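Local coordinates for protein xyloglucan-specific endo-beta-1,4-glucanase BoGH5A (Bacteroides ovatus, PDB 3ZMR) that cleaves the beta-1,4-glucan backbone of xyloglucans internally, with retention of configuration, releasing xyloglucan oligosaccharides, at residues 13-18 with 83-88; 26-31 with 58-63; 33-38 with 49-54; 40-45 with 71-76. All blocks are in the same frame, centred on the assembly; numbering follows the deposited sequence.

Contact 1: 13-18 with 83-88; sequences EYRNLE and PDIIIN. With EDO (1,2-ethanediol), chain I.
N16 and N88 both carry CG anti to their own carbonyl carbon (chi1 -62° and -69°), and because the two residues are bridge partners in parallel strands, their side chains run side by side in the same direction. N88 ND2 then donates to N16 OD1 over 2.8 Å in a nearly straight bond (171° at the hydrogen), with the acceptor lying in the plane of the N88 amide. The backbones around this pair are joined twice: N88 N donates to R15 O at 2.8 Å, and L17 N donates to N88 O at 2.8 Å. R15 O also accepts a hydrogen bond from a water that donates to I86 O as well.

Isoleucine methyls carry the rest of the contact. I87 CG2 comes to 3.9 Å from L17 CG and sits against the carbonyl oxygen of Y14. I85 CG2 lies 3.6 Å above the plane of the R15 guanidinium, over its centre, while R15 NE is hydrogen-bonded to V10 O. This parallel pairing of the first strand with the last recalls strands A' and G of immunoglobulin-like sandwiches.

Two amides in the exposed bridge thus add a side-chain bond to the backbone pairing, and R15 presents its charged group to a methyl through a face, which keeps its N-H groups, directed roughly in the guanidinium plane, available for polar partners such as V10 O.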
loop_
_atom_site.group_PDB
_atom_site.type_symbol
_atom_site.label_atom_id
_atom_site.label_comp_id
_atom_site.label_asym_id
_atom_site.label_seq_id
_atom_site.Cartn_x
_atom_site.Cartn_y
_atom_site.Cartn_z
ATOM N N GLU A 13 -29.251 -29.086 9.427
ATOM C CA GLU A 13 -28.700 -27.933 8.695
ATOM C C GLU A 13 -27.351 -27.446 9.249
ATOM O O GLU A 13 -26.595 -26.775 8.548
ATOM C CB GLU A 13 -29.696 -26.762 8.692
ATOM C CG GLU A 13 -29.972 -26.178 10.072
ATOM C CD GLU A 13 -31.111 -25.186 10.082
ATOM O OE1 GLU A 13 -30.933 -24.080 9.531
ATOM O OE2 GLU A 13 -32.184 -25.515 10.644
ATOM N N TYR A 14 -27.063 -27.764 10.510
ATOM C CA TYR A 14 -25.800 -27.336 11.145
ATOM C C TYR A 14 -24.696 -28.394 11.187
ATOM O O TYR A 14 -23.627 -28.130 11.720
ATOM C CB TYR A 14 -26.042 -26.829 12.578
ATOM C CG TYR A 14 -27.039 -25.706 12.697
ATOM C CD1 TYR A 14 -26.903 -24.547 11.942
ATOM C CD2 TYR A 14 -28.144 -25.810 13.546
ATOM C CE1 TYR A 14 -27.817 -23.504 12.047
ATOM C CE2 TYR A 14 -29.071 -24.771 13.657
ATOM C CZ TYR A 14 -28.898 -23.617 12.912
ATOM O OH TYR A 14 -29.794 -22.587 13.014
ATOM N N ARG A 15 -24.922 -29.565 10.579
ATOM C CA ARG A 15 -24.021 -30.707 10.753
ATOM C C ARG A 15 -22.842 -30.683 9.762
ATOM O O ARG A 15 -21.813 -31.349 9.964
ATOM C CB ARG A 15 -24.793 -32.014 10.596
ATOM C CG ARG A 15 -25.921 -32.204 11.600
ATOM C CD ARG A 15 -25.403 -32.418 13.000
ATOM N NE ARG A 15 -26.475 -32.813 13.926
ATOM C CZ ARG A 15 -26.705 -34.053 14.350
ATOM N NH1 ARG A 15 -25.944 -35.065 13.939
ATOM N NH2 ARG A 15 -27.691 -34.286 15.213
ATOM N N ASN A 16 -23.010 -29.902 8.700
ATOM C CA ASN A 16 -22.009 -29.799 7.640
ATOM C C ASN A 16 -21.891 -28.355 7.180
ATOM O O ASN A 16 -22.620 -27.903 6.306
ATOM C CB ASN A 16 -22.361 -30.719 6.466
ATOM C CG ASN A 16 -22.394 -32.181 6.874
ATOM O OD1 ASN A 16 -21.351 -32.849 6.962
ATOM N ND2 ASN A 16 -23.588 -32.676 7.163
ATOM N N LEU A 17 -20.971 -27.641 7.814
ATOM C CA LEU A 17 -20.787 -26.214 7.554
ATOM C C LEU A 17 -19.726 -25.986 6.462
ATOM O O LEU A 17 -18.695 -26.683 6.407
ATOM C CB LEU A 17 -20.349 -25.505 8.845
ATOM C CG LEU A 17 -21.285 -25.623 10.055
ATOM C CD1 LEU A 17 -20.684 -24.935 11.271
ATOM C CD2 LEU A 17 -22.710 -25.139 9.764
ATOM N N GLU A 18 -19.960 -24.941 5.678
ATOM C CA GLU A 18 -19.100 -24.547 4.557
ATOM C C GLU A 18 -18.759 -23.064 4.688
ATOM O O GLU A 18 -19.674 -22.229 4.788
ATOM C CB GLU A 18 -19.815 -24.780 3.208
ATOM C CG GLU A 18 -20.377 -26.177 3.005
ATOM C CD GLU A 18 -19.427 -27.154 2.342
ATOM O OE1 GLU A 18 -18.425 -26.731 1.729
ATOM O OE2 GLU A 18 -19.700 -28.368 2.428
ATOM N N PRO A 83 -24.732 -39.164 23.334
ATOM C CA PRO A 83 -23.735 -39.318 22.269
ATOM C C PRO A 83 -23.200 -37.969 21.793
ATOM O O PRO A 83 -23.954 -37.004 21.725
ATOM C CB PRO A 83 -24.517 -40.010 21.133
ATOM C CG PRO A 83 -25.823 -40.428 21.706
ATOM C CD PRO A 83 -26.085 -39.520 22.872
ATOM N N ASP A 84 -21.910 -37.909 21.482
ATOM C CA ASP A 84 -21.328 -36.711 20.854
ATOM C C ASP A 84 -22.020 -36.400 19.536
ATOM O O ASP A 84 -22.418 -37.305 18.785
ATOM C CB ASP A 84 -19.844 -36.880 20.535
ATOM C CG ASP A 84 -18.953 -36.886 21.751
ATOM O OD1 ASP A 84 -19.413 -36.667 22.893
ATOM O OD2 ASP A 84 -17.742 -37.115 21.541
ATOM N N ILE A 85 -22.140 -35.105 19.264
ATOM C CA ILE A 85 -22.542 -34.623 17.963
ATOM C C ILE A 85 -21.312 -33.969 17.346
ATOM O O ILE A 85 -20.663 -33.114 17.954
ATOM C CB ILE A 85 -23.740 -33.661 18.018
ATOM C CG1 ILE A 85 -24.982 -34.436 18.488
ATOM C CG2 ILE A 85 -23.965 -33.001 16.651
ATOM C CD1 ILE A 85 -26.228 -33.593 18.661
ATOM N N ILE A 86 -20.976 -34.418 16.143
ATOM C CA ILE A 86 -19.731 -33.989 15.507
ATOM C C ILE A 86 -20.052 -33.337 14.174
ATOM O O ILE A 86 -20.514 -33.995 13.232
ATOM C CB ILE A 86 -18.708 -35.132 15.359
ATOM C CG1 ILE A 86 -18.454 -35.750 16.748
ATOM C CG2 ILE A 86 -17.421 -34.573 14.761
ATOM C CD1 ILE A 86 -17.533 -36.947 16.792
ATOM N N ILE A 87 -19.828 -32.028 14.140
ATOM C CA ILE A 87 -20.126 -31.186 12.988
ATOM C C ILE A 87 -18.888 -31.095 12.083
ATOM O O ILE A 87 -17.782 -30.908 12.544
ATOM C CB ILE A 87 -20.515 -29.764 13.481
ATOM C CG1 ILE A 87 -21.799 -29.811 14.318
ATOM C CG2 ILE A 87 -20.605 -28.776 12.316
ATOM C CD1 ILE A 87 -22.061 -28.563 15.152
ATOM N N ASN A 88 -19.105 -31.259 10.783
ATOM C CA ASN A 88 -18.045 -31.061 9.787
ATOM C C ASN A 88 -17.952 -29.571 9.424
ATOM O O ASN A 88 -18.984 -28.916 9.256
ATOM C CB ASN A 88 -18.331 -31.850 8.498
ATOM C CG ASN A 88 -18.211 -33.367 8.687
ATOM O OD1 ASN A 88 -17.200 -33.872 9.182
ATOM N ND2 ASN A 88 -19.262 -34.087 8.296
HETATM C C1 EDO I . -29.098 -19.392 13.234
HETATM O O1 EDO I . -29.755 -20.252 12.287
HETATM C C2 EDO I . -28.823 -18.071 12.540
HETATM O O2 EDO I . -30.055 -17.430 12.308
HETATM O O HOH W 1 -21.638 -34.112 10.834
#

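Contact 2: 26-31 with 58-63; sequences QTIQID and VNITVE
I28 and V58 face each other in an antiparallel hydrogen-bonded pair, and on their side of the sheet the contact is closely filled. I30 CG1 reaches V58 CG2 at 3.8 Å, and I28 CD1 meets I60 CG1 at 4.0 Å. I28 has CG1 between its backbone N and carbonyl carbon (chi1 71°), which brings CG1 to 3.4 Å from V58 O. The backbone is paired reciprocally: I28 N donates to V58 O at 2.7 Å, V58 N returns a bond to I28 O at 2.8 Å, and Q26 with I60 repeats the pattern. Strands 24-31 and 55-62 belong to the three-stranded antiparallel sheet of the BACON domain, whose buried isoleucines and valines line the interior of a beta sandwich and also touch F19, Y14 and C45.

The other face is sparse and polar. There T27 and N59 form the non-hydrogen-bonded pair, and T27 OG1 donates to N59 OD1 over 2.7 Å from above the carbonyl plane, 36° out of it, with T27 itself exposed.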
loop_
_atom_site.group_PDB
_atom_site.type_symbol
_atom_site.label_atom_id
_atom_site.label_comp_id
_atom_site.label_asym_id
_atom_site.label_seq_id
_atom_site.Cartn_x
_atom_site.Cartn_y
_atom_site.Cartn_z
ATOM N N GLN A 26 -20.482 -18.019 11.382
ATOM C CA GLN A 26 -21.833 -18.517 11.218
ATOM C C GLN A 26 -22.384 -18.851 12.596
ATOM O O GLN A 26 -21.750 -19.564 13.387
ATOM C CB GLN A 26 -21.912 -19.757 10.322
ATOM C CG GLN A 26 -21.510 -19.457 8.876
ATOM C CD GLN A 26 -21.424 -20.693 8.015
ATOM O OE1 GLN A 26 -22.066 -21.704 8.286
ATOM N NE2 GLN A 26 -20.629 -20.615 6.968
ATOM N N THR A 27 -23.591 -18.348 12.852
ATOM C CA THR A 27 -24.306 -18.666 14.087
ATOM C C THR A 27 -25.094 -19.972 13.883
ATOM O O THR A 27 -25.882 -20.129 12.915
ATOM C CB THR A 27 -25.264 -17.541 14.493
ATOM O OG1 THR A 27 -24.533 -16.339 14.683
ATOM C CG2 THR A 27 -26.009 -17.868 15.777
ATOM N N ILE A 28 -24.866 -20.918 14.785
ATOM C CA ILE A 28 -25.626 -22.155 14.839
ATOM C C ILE A 28 -26.396 -22.209 16.164
ATOM O O ILE A 28 -26.207 -21.364 17.041
ATOM C CB ILE A 28 -24.730 -23.404 14.631
ATOM C CG1 ILE A 28 -23.817 -23.674 15.846
ATOM C CG2 ILE A 28 -23.961 -23.240 13.320
ATOM C CD1 ILE A 28 -23.054 -24.985 15.737
ATOM N N GLN A 29 -27.263 -23.207 16.295
ATOM C CA GLN A 29 -28.012 -23.408 17.530
ATOM C C GLN A 29 -27.768 -24.804 18.081
ATOM O O GLN A 29 -27.883 -25.796 17.375
ATOM C CB GLN A 29 -29.510 -23.130 17.331
ATOM C CG GLN A 29 -30.313 -23.034 18.625
ATOM C CD GLN A 29 -31.761 -22.652 18.392
ATOM O OE1 GLN A 29 -32.466 -23.287 17.602
ATOM N NE2 GLN A 29 -32.224 -21.631 19.086
ATOM N N ILE A 30 -27.454 -24.846 19.364
ATOM C CA ILE A 30 -27.302 -26.077 20.139
ATOM C C ILE A 30 -28.530 -26.211 21.060
ATOM O O ILE A 30 -28.827 -25.318 21.829
ATOM C CB ILE A 30 -26.030 -26.035 21.018
ATOM C CG1 ILE A 30 -24.779 -25.712 20.186
ATOM C CG2 ILE A 30 -25.880 -27.335 21.812
ATOM C CD1 ILE A 30 -24.594 -26.551 18.932
ATOM N N ASP A 31 -29.258 -27.319 20.958
ATOM C CA ASP A 31 -30.420 -27.579 21.818
ATOM C C ASP A 31 -30.036 -28.667 22.813
ATOM O O ASP A 31 -30.284 -29.852 22.597
ATOM C CB ASP A 31 -31.615 -27.997 20.958
ATOM C CG ASP A 31 -32.936 -27.999 21.716
ATOM O OD1 ASP A 31 -32.959 -27.743 22.931
ATOM O OD2 ASP A 31 -33.976 -28.264 21.080
ATOM N N VAL A 58 -24.638 -20.309 19.167
ATOM C CA VAL A 58 -23.199 -20.466 19.253
ATOM C C VAL A 58 -22.599 -20.091 17.899
ATOM O O VAL A 58 -23.117 -20.484 16.851
ATOM C CB VAL A 58 -22.800 -21.931 19.588
ATOM C CG1 VAL A 58 -21.279 -22.152 19.560
ATOM C CG2 VAL A 58 -23.353 -22.300 20.963
ATOM N N ASN A 59 -21.522 -19.314 17.934
ATOM C CA ASN A 59 -20.820 -18.939 16.717
ATOM C C ASN A 59 -19.669 -19.857 16.398
ATOM O O ASN A 59 -18.893 -20.239 17.272
ATOM C CB ASN A 59 -20.341 -17.500 16.770
ATOM C CG ASN A 59 -21.386 -16.518 16.315
ATOM O OD1 ASN A 59 -22.588 -16.689 16.522
ATOM N ND2 ASN A 59 -20.920 -15.462 15.700
ATOM N N ILE A 60 -19.610 -20.257 15.138
ATOM C CA ILE A 60 -18.442 -20.958 14.607
ATOM C C ILE A 60 -17.728 -19.970 13.674
ATOM O O ILE A 60 -18.338 -19.457 12.729
ATOM C CB ILE A 60 -18.829 -22.255 13.856
ATOM C CG1 ILE A 60 -19.629 -23.198 14.782
ATOM C CG2 ILE A 60 -17.580 -22.948 13.318
ATOM C CD1 ILE A 60 -18.930 -23.617 16.073
ATOM N N THR A 61 -16.463 -19.693 13.987
ATOM C CA THR A 61 -15.671 -18.674 13.308
ATOM C C THR A 61 -14.407 -19.300 12.729
ATOM O O THR A 61 -13.704 -20.075 13.394
ATOM C CB THR A 61 -15.303 -17.520 14.271
ATOM O OG1 THR A 61 -16.496 -17.050 14.916
ATOM C CG2 THR A 61 -14.635 -16.344 13.522
ATOM N N VAL A 62 -14.125 -18.971 11.477
ATOM C CA VAL A 62 -12.910 -19.418 10.833
ATOM C C VAL A 62 -11.991 -18.243 10.561
ATOM O O VAL A 62 -12.438 -17.140 10.195
ATOM C CB VAL A 62 -13.180 -20.203 9.517
ATOM C CG1 VAL A 62 -14.017 -21.459 9.798
ATOM C CG2 VAL A 62 -13.827 -19.321 8.439
ATOM N N GLU A 63 -10.704 -18.516 10.702
ATOM C CA GLU A 63 -9.671 -17.598 10.243
ATOM C C GLU A 63 -9.616 -17.614 8.723
ATOM O O GLU A 63 -10.041 -18.569 8.076
ATOM C CB GLU A 63 -8.309 -18.011 10.809
ATOM C CG GLU A 63 -8.174 -17.818 12.305
ATOM C CD GLU A 63 -6.860 -18.331 12.873
ATOM O OE1 GLU A 63 -6.092 -19.017 12.150
ATOM O OE2 GLU A 63 -6.602 -18.059 14.070
#

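Contact 3: 33-38 with 49-54; sequences PAEWHI and HTIGEG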
loop_
_atom_site.group_PDB
_atom_site.type_symbol
_atom_site.label_atom_id
_atom_site.label_comp_id
_atom_site.label_asym_id
_atom_site.label_seq_id
_atom_site.Cartn_x
_atom_site.Cartn_y
_atom_site.Cartn_z
ATOM N N PRO A 33 -28.809 -30.061 27.132
ATOM C CA PRO A 33 -29.248 -30.187 28.531
ATOM C C PRO A 33 -28.649 -29.122 29.431
ATOM O O PRO A 33 -28.129 -28.118 28.932
ATOM C CB PRO A 33 -28.767 -31.589 28.910
ATOM C CG PRO A 33 -27.551 -31.792 28.071
ATOM C CD PRO A 33 -27.797 -31.073 26.777
ATOM N N ALA A 34 -28.728 -29.354 30.740
ATOM C CA ALA A 34 -28.262 -28.401 31.755
ATOM C C ALA A 34 -26.803 -28.012 31.574
ATOM O O ALA A 34 -26.401 -26.875 31.909
ATOM C CB ALA A 34 -28.481 -28.964 33.157
ATOM N N GLU A 35 -26.023 -28.959 31.052
ATOM C CA GLU A 35 -24.610 -28.734 30.779
ATOM C C GLU A 35 -24.153 -29.477 29.519
ATOM O O GLU A 35 -24.408 -30.671 29.346
ATOM C CB GLU A 35 -23.767 -29.189 31.971
ATOM C CG GLU A 35 -22.287 -28.872 31.860
ATOM C CD GLU A 35 -21.536 -29.314 33.097
ATOM O OE1 GLU A 35 -22.180 -29.845 34.031
ATOM O OE2 GLU A 35 -20.304 -29.147 33.125
ATOM N N TRP A 36 -23.480 -28.757 28.638
ATOM C CA TRP A 36 -22.816 -29.368 27.492
ATOM C C TRP A 36 -21.526 -28.634 27.192
ATOM O O TRP A 36 -21.235 -27.574 27.762
ATOM C CB TRP A 36 -23.742 -29.441 26.277
ATOM C CG TRP A 36 -24.498 -28.139 25.966
ATOM C CD1 TRP A 36 -25.805 -27.873 26.278
ATOM C CD2 TRP A 36 -24.019 -26.964 25.287
ATOM N NE1 TRP A 36 -26.169 -26.641 25.852
ATOM C CE2 TRP A 36 -25.107 -26.051 25.234
ATOM C CE3 TRP A 36 -22.793 -26.590 24.714
ATOM C CZ2 TRP A 36 -25.002 -24.792 24.642
ATOM C CZ3 TRP A 36 -22.686 -25.320 24.145
ATOM C CH2 TRP A 36 -23.791 -24.442 24.107
ATOM N N HIS A 37 -20.738 -29.222 26.307
ATOM C CA HIS A 37 -19.394 -28.753 26.009
ATOM C C HIS A 37 -19.122 -28.782 24.506
ATOM O O HIS A 37 -19.683 -29.590 23.778
ATOM C CB HIS A 37 -18.362 -29.632 26.700
ATOM C CG HIS A 37 -18.489 -29.663 28.192
ATOM N ND1 HIS A 37 -17.751 -28.842 29.012
ATOM C CD2 HIS A 37 -19.249 -30.434 29.014
ATOM C CE1 HIS A 37 -18.050 -29.107 30.276
ATOM N NE2 HIS A 37 -18.956 -30.066 30.301
ATOM N N ILE A 38 -18.284 -27.857 24.066
ATOM C CA ILE A 38 -17.804 -27.793 22.680
ATOM C C ILE A 38 -16.276 -27.645 22.588
ATOM O O ILE A 38 -15.678 -26.853 23.279
ATOM C CB ILE A 38 -18.447 -26.606 21.937
ATOM C CG1 ILE A 38 -19.962 -26.804 21.864
ATOM C CG2 ILE A 38 -17.867 -26.482 20.514
ATOM C CD1 ILE A 38 -20.696 -25.644 21.198
ATOM N N HIS A 49 -18.254 -20.655 22.347
ATOM C CA HIS A 49 -18.565 -21.296 23.639
ATOM C C HIS A 49 -17.760 -22.560 23.801
ATOM O O HIS A 49 -17.622 -23.336 22.854
ATOM C CB HIS A 49 -20.050 -21.643 23.733
ATOM C CG HIS A 49 -20.945 -20.452 23.814
ATOM N ND1 HIS A 49 -21.205 -19.640 22.729
ATOM C CD2 HIS A 49 -21.674 -19.950 24.848
ATOM C CE1 HIS A 49 -22.029 -18.669 23.105
ATOM N NE2 HIS A 49 -22.349 -18.849 24.378
ATOM N N THR A 50 -17.243 -22.757 25.012
ATOM C CA THR A 50 -16.599 -24.025 25.410
ATOM C C THR A 50 -17.556 -24.854 26.267
ATOM O O THR A 50 -17.570 -26.077 26.203
ATOM C CB THR A 50 -15.303 -23.800 26.214
ATOM O OG1 THR A 50 -15.577 -23.058 27.410
ATOM C CG2 THR A 50 -14.286 -23.064 25.406
ATOM N N ILE A 51 -18.283 -24.175 27.135
ATOM C CA ILE A 51 -19.280 -24.796 27.989
ATOM C C ILE A 51 -20.592 -24.023 27.813
ATOM O O ILE A 51 -20.600 -22.795 27.592
ATOM C CB ILE A 51 -18.832 -24.843 29.459
ATOM C CG1 ILE A 51 -19.836 -25.640 30.318
ATOM C CG2 ILE A 51 -18.636 -23.447 30.004
ATOM C CD1 ILE A 51 -19.253 -26.099 31.642
ATOM N N GLY A 52 -21.690 -24.761 27.852
ATOM C CA GLY A 52 -23.014 -24.219 27.600
ATOM C C GLY A 52 -24.116 -24.898 28.388
ATOM O O GLY A 52 -23.902 -25.930 29.028
ATOM N N GLU A 53 -25.283 -24.266 28.339
ATOM C CA GLU A 53 -26.512 -24.718 28.974
ATOM C C GLU A 53 -27.681 -24.443 28.041
ATOM O O GLU A 53 -27.775 -23.374 27.410
ATOM C CB GLU A 53 -26.803 -23.974 30.288
ATOM C CG GLU A 53 -25.602 -23.563 31.098
ATOM C CD GLU A 53 -25.988 -22.567 32.158
ATOM O OE1 GLU A 53 -27.043 -22.761 32.800
ATOM O OE2 GLU A 53 -25.239 -21.591 32.331
ATOM N N GLY A 54 -28.593 -25.391 28.000
ATOM C CA GLY A 54 -29.859 -25.213 27.317
ATOM C C GLY A 54 -29.699 -24.978 25.834
ATOM O O GLY A 54 -28.817 -25.544 25.190
HETATM O O HOH W 2 -15.523 -27.564 28.244
HETATM O O HOH W 3 -14.514 -24.420 22.181
#
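W36 and G52 form an antiparallel hydrogen-bonded pair at the margin of the five-stranded sheet, where the short strand 51-52 is the outermost member. W36 N donates to G52 O and G52 N donates back to W36 O, each over 2.9 Å. In W36, chi1 of 47° places CG between the backbone N and the carbonyl carbon. The ring plane lies over G52, with G52 CA over the face of the six-membered ring, 3.4 Å from its centroid and only 3° off the normal, a CH-pi contact. E53 N lies over the same face of the indole, offset toward the rim. A glycine fits here, since a CB at this position would run into the ring.

The indole also has a polar anchor: W36 NE1 donates to G54 O at 2.9 Å, so the bond and the face contact together fix the rotation of the ring. G54 has positive phi (62°), which glycine tolerates readily, and its N bonds to P33 O at 2.9 Å.

On the sheet's other face the aliphatic end of I51 lies alongside H37, with CD1 at 3.5 Å from H37 CE1 and also close to E35 OE2. I38 N continues the pairing to T50 O. With the indole also touching Q56, V58 and A79, this is an edge-strand pairing whose tryptophan faces the interior, in keeping with the beta sandwich of a BACON domain.

Contact 4: 40-45 with 71-76; sequences TSESWC and RTATVT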
loop_
_atom_site.group_PDB
_atom_site.type_symbol
_atom_site.label_atom_id
_atom_site.label_comp_id
_atom_site.label_asym_id
_atom_site.label_seq_id
_atom_site.Cartn_x
_atom_site.Cartn_y
_atom_site.Cartn_z
ATOM N N THR A 40 -13.134 -27.931 19.191
ATOM C CA THR A 40 -12.861 -28.073 17.756
ATOM C C THR A 40 -11.498 -28.752 17.529
ATOM O O THR A 40 -10.609 -28.742 18.392
ATOM C CB THR A 40 -12.864 -26.723 16.982
ATOM O OG1 THR A 40 -11.579 -26.099 17.073
ATOM C CG2 THR A 40 -13.942 -25.776 17.490
ATOM N N SER A 41 -11.339 -29.302 16.329
ATOM C CA SER A 41 -10.172 -30.119 15.998
ATOM C C SER A 41 -8.995 -29.319 15.418
ATOM O O SER A 41 -7.923 -29.881 15.211
ATOM C CB SER A 41 -10.582 -31.222 15.018
ATOM O OG SER A 41 -10.849 -30.675 13.737
ATOM N N GLU A 42 -9.211 -28.029 15.131
ATOM C CA GLU A 42 -8.199 -27.186 14.475
ATOM C C GLU A 42 -8.239 -25.759 15.030
ATOM O O GLU A 42 -9.313 -25.216 15.268
ATOM C CB GLU A 42 -8.401 -27.139 12.952
ATOM C CG GLU A 42 -8.380 -28.489 12.248
ATOM C CD GLU A 42 -7.008 -29.150 12.223
ATOM O OE1 GLU A 42 -5.984 -28.500 12.541
ATOM O OE2 GLU A 42 -6.956 -30.331 11.850
ATOM N N SER A 43 -7.068 -25.168 15.197
ATOM C CA SER A 43 -6.920 -23.850 15.819
ATOM C C SER A 43 -7.542 -22.733 14.994
ATOM O O SER A 43 -7.900 -21.702 15.544
ATOM C CB SER A 43 -5.444 -23.539 16.095
ATOM O OG SER A 43 -4.689 -23.498 14.899
ATOM N N TRP A 44 -7.698 -22.954 13.687
ATOM C CA TRP A 44 -8.287 -21.917 12.793
ATOM C C TRP A 44 -9.826 -21.904 12.795
ATOM O O TRP A 44 -10.467 -21.033 12.198
ATOM C CB TRP A 44 -7.792 -22.065 11.339
ATOM C CG TRP A 44 -8.011 -23.447 10.716
ATOM C CD1 TRP A 44 -7.087 -24.470 10.658
ATOM C CD2 TRP A 44 -9.211 -23.971 10.106
ATOM N NE1 TRP A 44 -7.623 -25.563 10.039
ATOM C CE2 TRP A 44 -8.922 -25.304 9.702
ATOM C CE3 TRP A 44 -10.497 -23.447 9.841
ATOM C CZ2 TRP A 44 -9.855 -26.117 9.064
ATOM C CZ3 TRP A 44 -11.441 -24.269 9.197
ATOM C CH2 TRP A 44 -11.093 -25.590 8.798
ATOM N N CYS A 45 -10.408 -22.885 13.463
ATOM C CA CYS A 45 -11.837 -23.015 13.632
ATOM C C CYS A 45 -12.157 -22.868 15.124
ATOM O O CYS A 45 -11.705 -23.654 15.961
ATOM C CB CYS A 45 -12.307 -24.370 13.104
ATOM S SG CYS A 45 -14.083 -24.644 13.235
ATOM N N ARG A 71 -9.388 -26.838 3.403
ATOM C CA ARG A 71 -9.096 -27.418 4.708
ATOM C C ARG A 71 -10.375 -27.785 5.441
ATOM O O ARG A 71 -11.449 -27.214 5.208
ATOM C CB ARG A 71 -8.211 -26.514 5.563
ATOM C CG ARG A 71 -8.747 -25.115 5.829
ATOM C CD ARG A 71 -7.674 -24.279 6.502
ATOM N NE ARG A 71 -8.194 -22.969 6.933
ATOM C CZ ARG A 71 -7.480 -22.039 7.572
ATOM N NH1 ARG A 71 -6.204 -22.243 7.865
ATOM N NH2 ARG A 71 -8.038 -20.885 7.920
ATOM N N THR A 72 -10.229 -28.751 6.338
ATOM C CA THR A 72 -11.356 -29.283 7.083
ATOM C C THR A 72 -11.073 -29.380 8.581
ATOM O O THR A 72 -9.936 -29.464 9.033
ATOM C CB THR A 72 -11.772 -30.679 6.578
ATOM O OG1 THR A 72 -10.693 -31.613 6.770
ATOM C CG2 THR A 72 -12.195 -30.631 5.093
ATOM N N ALA A 73 -12.153 -29.340 9.336
ATOM C CA ALA A 73 -12.110 -29.484 10.782
ATOM C C ALA A 73 -13.413 -30.118 11.258
ATOM O O ALA A 73 -14.387 -30.306 10.492
ATOM C CB ALA A 73 -11.934 -28.134 11.436
ATOM N N THR A 74 -13.410 -30.487 12.534
ATOM C CA THR A 74 -14.662 -30.867 13.195
ATOM C C THR A 74 -14.902 -29.989 14.416
ATOM O O THR A 74 -13.973 -29.392 14.978
ATOM C CB THR A 74 -14.690 -32.348 13.622
ATOM O OG1 THR A 74 -13.622 -32.592 14.543
ATOM C CG2 THR A 74 -14.556 -33.254 12.425
ATOM N N VAL A 75 -16.174 -29.903 14.776
ATOM C CA VAL A 75 -16.637 -29.285 16.016
ATOM C C VAL A 75 -17.433 -30.364 16.750
ATOM O O VAL A 75 -18.410 -30.921 16.213
ATOM C CB VAL A 75 -17.535 -28.057 15.727
ATOM C CG1 VAL A 75 -18.065 -27.457 17.022
ATOM C CG2 VAL A 75 -16.756 -26.994 14.941
ATOM N N THR A 76 -17.003 -30.655 17.973
ATOM C CA THR A 76 -17.596 -31.722 18.771
ATOM C C THR A 76 -18.384 -31.153 19.921
ATOM O O THR A 76 -17.840 -30.431 20.770
ATOM C CB THR A 76 -16.493 -32.647 19.299
ATOM O OG1 THR A 76 -15.877 -33.280 18.180
ATOM C CG2 THR A 76 -17.049 -33.744 20.239
#
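The guanidinium of R71 lies flat on the indole of W44, the planes 4° apart, and the two side chains slide past each other in opposite directions. R71 CG stands between the backbone N and the carbonyl carbon (chi1 57°), and the chain is extended from there to NE. CB is 3.9 Å from W44 CZ2, and CG is 3.6 Å from the same atom. CD lies over the five-membered ring in a CH-pi contact, 3.6 Å from W44 CE2. NE is 3.5 Å from W44 CD2. CZ follows at 3.5 Å from W44 CG, completing a cation-pi stack, and of the two terminal nitrogens NH1 lies near W44 CG and CD1 while NH2 is 3.6 Å from W44 CB. The guanidinium is steered by Q91 OE1, which accepts from NE, and by a weak bond from NH2 to E63 O. E42 CB and C45 CB lie over the opposite face of the indole, toward its rim.

At the other end, S41 OG accepts from T74 N at 2.8 Å (170° at the hydrogen), and S41 N donates to T74 O. Between these two points A73 CB packs against W44 CZ2, E42 CG and C45 CB. Residues 40-45, with a type I turn from E42 to C45, carry the chain from strand 36-40 in one sheet to strand 45-47 in the other, the kind of inter-sheet connection found in beta sandwiches.

How the contacts relate
All four contacts lie in the N-terminal BACON sandwich, their centres 33 to 44 Å from the centre of the chain and away from the barrel site of E262 and E395, which binds the sugar. Contacts 1, 3 and 4 reach the five-stranded sheet; contact 2 pairs two strands of the facing three-stranded sheet. Contacts 1 and 4 are 11 Å apart between centres and joined by a probable backbone hydrogen bond, I87 N to V75 O at 2.7 Å. Contact 2 packs against contact 3 where I30 CG2 is 3.7 Å from W36 CE2, and meets contact 4 through E63 N and W44 O. This module does not bind carbohydrate and may hold the barrel away from the cell surface.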